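Local coordinates for uncharacterized protein (Mycobacterium tuberculosis CAS/NITR204, PDB 5VYQ) that probably transfers a formyl group from a folate cofactor to the sugar amino group of dTDP-4-amino-4,6-dideoxyglucose, at residues V49-I54 with P58-C63. Numbering follows the deposited sequence.
With NA (sodium ion), chain L.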
ATOM      1  N   VAL A  49     -11.552  19.517  31.980  1.00 11.90           N
ATOM      2  CA  VAL A  49     -11.053  19.061  30.700  1.00 12.61           C
ATOM      3  C   VAL A  49     -11.648  19.936  29.600  1.00 14.00           C
ATOM      4  O   VAL A  49     -12.875  20.068  29.432  1.00 14.28           O
ATOM      5  CB  VAL A  49     -11.379  17.570  30.470  1.00 13.73           C
ATOM      6  CG1 VAL A  49     -10.971  17.163  29.078  1.00 15.15           C
ATOM      7  CG2 VAL A  49     -10.698  16.699  31.524  1.00 14.58           C
ATOM      8  N   TYR A  50     -10.766  20.575  28.859  1.00 11.93           N
ATOM      9  CA  TYR A  50     -11.100  21.406  27.731  1.00 12.90           C
ATOM     10  C   TYR A  50     -10.236  21.114  26.527  1.00 13.49           C
ATOM     11  O   TYR A  50      -9.150  20.540  26.636  1.00 12.70           O
ATOM     12  CB  TYR A  50     -10.861  22.866  28.076  1.00 12.54           C
ATOM     13  CG  TYR A  50     -11.772  23.509  29.033  1.00 14.34           C
ATOM     14  CD1 TYR A  50     -11.492  23.543  30.382  1.00 12.99           C
ATOM     15  CD2 TYR A  50     -12.834  24.260  28.543  1.00 17.46           C
ATOM     16  CE1 TYR A  50     -12.329  24.203  31.269  1.00 17.35           C
ATOM     17  CE2 TYR A  50     -13.668  24.927  29.415  1.00 19.43           C
ATOM     18  CZ  TYR A  50     -13.415  24.888  30.761  1.00 17.80           C
ATOM     19  OH  TYR A  50     -14.243  25.626  31.571  1.00 20.83           O
ATOM     20  N   GLN A  51     -10.751  21.480  25.361  1.00 12.45           N
ATOM     21  CA  GLN A  51      -9.942  21.518  24.174  1.00 14.00           C
ATOM     22  C   GLN A  51      -9.587  22.938  23.834  1.00 15.04           C
ATOM     23  O   GLN A  51     -10.155  23.879  24.381  1.00 14.60           O
ATOM     24  CB  GLN A  51     -10.595  20.780  23.019  1.00 15.19           C
ATOM     25  CG  GLN A  51     -11.776  21.527  22.433  1.00 15.70           C
ATOM     26  CD  GLN A  51     -12.353  20.794  21.226  1.00 19.81           C
ATOM     27  OE1 GLN A  51     -11.652  20.233  20.396  1.00 17.40           O
ATOM     28  NE2 GLN A  51     -13.659  20.805  21.140  1.00 20.30           N
ATOM     29  N   SER A  52      -8.588  23.088  22.982  1.00 14.84           N
ATOM     30  CA  SER A  52      -8.155  24.421  22.576  1.00 15.63           C
ATOM     31  C   SER A  52      -9.049  24.893  21.410  1.00 16.77           C
ATOM     32  O   SER A  52      -9.964  24.181  20.950  1.00 15.67           O
ATOM     33  CB  SER A  52      -6.662  24.429  22.295  1.00 17.22           C
ATOM     34  OG  SER A  52      -6.434  24.071  20.965  1.00 17.27           O
ATOM     35  N   PRO A  53      -8.826  26.139  20.966  1.00 18.76           N
ATOM     36  CA  PRO A  53      -9.560  26.570  19.770  1.00 21.28           C
ATOM     37  C   PRO A  53      -9.181  25.763  18.506  1.00 22.47           C
ATOM     38  O   PRO A  53      -9.923  25.767  17.543  1.00 27.80           O
ATOM     39  CB  PRO A  53      -9.141  28.044  19.602  1.00 24.13           C
ATOM     40  CG  PRO A  53      -8.414  28.433  20.855  1.00 23.46           C
ATOM     41  CD  PRO A  53      -7.873  27.150  21.440  1.00 20.32           C
ATOM     42  N   ILE A  54      -8.026  25.097  18.515  1.00 22.61           N
ATOM     43  CA  ILE A  54      -7.551  24.284  17.389  1.00 22.46           C
ATOM     44  C   ILE A  54      -8.187  22.893  17.353  1.00 21.58           C
ATOM     45  O   ILE A  54      -8.297  22.276  16.286  1.00 21.17           O
ATOM     46  CB  ILE A  54      -6.015  24.192  17.413  1.00 22.89           C
ATOM     47  CG1 ILE A  54      -5.389  25.593  17.366  1.00 23.43           C
ATOM     48  CG2 ILE A  54      -5.497  23.277  16.300  1.00 24.81           C
ATOM     49  CD1 ILE A  54      -3.911  25.620  17.742  1.00 24.43           C
ATOM     50  N   PRO A  58     -15.701  16.590  19.126  1.00 26.56           N
ATOM     51  CA  PRO A  58     -17.130  16.874  19.258  1.00 26.90           C
ATOM     52  C   PRO A  58     -17.578  17.035  20.712  1.00 23.92           C
ATOM     53  O   PRO A  58     -17.306  16.187  21.558  1.00 26.01           O
ATOM     54  CB  PRO A  58     -17.785  15.623  18.625  1.00 26.71           C
ATOM     55  CG  PRO A  58     -16.769  14.534  18.861  1.00 33.75           C
ATOM     56  CD  PRO A  58     -15.465  15.248  18.556  1.00 27.77           C
ATOM     57  N   GLY A  59     -18.307  18.112  21.027  1.00 26.06           N
ATOM     58  CA  GLY A  59     -18.915  18.214  22.343  1.00 23.86           C
ATOM     59  C   GLY A  59     -17.999  18.660  23.488  1.00 24.65           C
ATOM     60  O   GLY A  59     -18.433  18.822  24.613  1.00 24.71           O
ATOM     61  N   VAL A  60     -16.717  18.863  23.219  1.00 21.31           N
ATOM     62  CA  VAL A  60     -15.781  19.220  24.283  1.00 20.19           C
ATOM     63  C   VAL A  60     -15.680  20.745  24.389  1.00 17.81           C
ATOM     64  O   VAL A  60     -15.465  21.414  23.378  1.00 18.15           O
ATOM     65  CB  VAL A  60     -14.414  18.606  23.966  1.00 19.50           C
ATOM     66  CG1 VAL A  60     -13.437  18.987  25.073  1.00 20.70           C
ATOM     67  CG2 VAL A  60     -14.579  17.098  23.853  1.00 22.29           C
ATOM     68  N   PRO A  61     -15.823  21.292  25.598  1.00 18.34           N
ATOM     69  CA  PRO A  61     -15.751  22.749  25.723  1.00 17.45           C
ATOM     70  C   PRO A  61     -14.374  23.279  25.395  1.00 17.45           C
ATOM     71  O   PRO A  61     -13.361  22.549  25.531  1.00 14.36           O
ATOM     72  CB  PRO A  61     -16.111  23.026  27.181  1.00 19.71           C
ATOM     73  CG  PRO A  61     -15.942  21.727  27.885  1.00 20.50           C
ATOM     74  CD  PRO A  61     -16.098  20.631  26.886  1.00 18.20           C
ATOM     75  N   ARG A  62     -14.366  24.508  24.913  1.00 15.78           N
ATOM     76  CA  ARG A  62     -13.129  25.148  24.451  1.00 16.33           C
ATOM     77  C   ARG A  62     -12.533  26.155  25.442  1.00 16.74           C
ATOM     78  O   ARG A  62     -13.249  26.855  26.180  1.00 17.40           O
ATOM     79  CB  ARG A  62     -13.357  25.794  23.098  1.00 18.80           C
ATOM     80  CG  ARG A  62     -13.887  24.851  22.028  1.00 21.80           C
ATOM     81  CD  ARG A  62     -13.986  25.544  20.689  1.00 23.40           C
ATOM     82  NE  ARG A  62     -14.290  24.547  19.663  1.00 25.68           N
ATOM     83  CZ  ARG A  62     -13.398  23.818  19.005  1.00 26.11           C
ATOM     84  NH1 ARG A  62     -12.095  23.947  19.203  1.00 25.03           N
ATOM     85  NH2 ARG A  62     -13.825  22.943  18.104  1.00 29.74           N
ATOM     86  N   CYS A  63     -11.199  26.251  25.443  1.00 14.05           N
ATOM     87  CA  CYS A  63     -10.493  27.259  26.206  1.00 15.21           C
ATOM     88  C   CYS A  63      -9.341  27.812  25.404  1.00 16.15           C
ATOM     89  O   CYS A  63      -8.464  27.060  24.948  1.00 15.28           O
ATOM     90  CB  CYS A  63      -9.984  26.644  27.501  1.00 16.35           C
ATOM     91  SG  CYS A  63      -9.037  27.781  28.540  1.00 19.38           S
TER
HETATM   92 NA    NA L 310     -15.965  27.458  30.934  1.00 32.86          NA
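Gln51 sets CG between its own backbone N and carbonyl carbon (chi1 73°) and runs on extended, while Arg62 reaches back along a chain extended from CG to NE; these torsions bring a flat amide over a flat guanidinium. The pair flanks a single parallel-type beta bridge just beyond strand 47-50, an outer strand of the mixed sheet in the formyltransferase fold, where the chain turns back before helix 65-75. The bridge illustrates how one residue can close a loop with both its backbone and its side chain. Gln51 N donates to Pro61 O at 2.8 Å, and Cys63 N to Gln51 O at 2.8 Å, so Gln51 takes both bonds and Arg62, facing it, makes neither.

Further out, Gln51 NE2 gives a hydrogen to Val60 O at 2.9 Å, close to the plane of its own amide but tilted from that of the carbonyl. OE1 accepts from the backbone N of Leu57, and the two bonds together fix the rotation of this buried amide. Its NE2 sits 3.6 Å above the centre of the Arg62 guanidinium, the planes only 13° apart: an amide-guanidinium stack. Arg62 NH1 turns to carbonyls instead, hydrogen-bonding Gly55 O and adding a weak, bent bond to Ser52 O. Ser52 OG accepts from Ile54 N in an ST turn and also hydrogen-bonds Asp29, just after strand 24-28.

Beside the bridge, Val60 CG1 lies 3.7 Å from Gln51 N, and Pro61 CB meets Tyr50 CD2 at 3.8 Å. Cys63 SG hangs above the Tyr50 ring at a distance, and at the ring's far end Tyr50 OH coordinates a sodium ion at 2.6 Å.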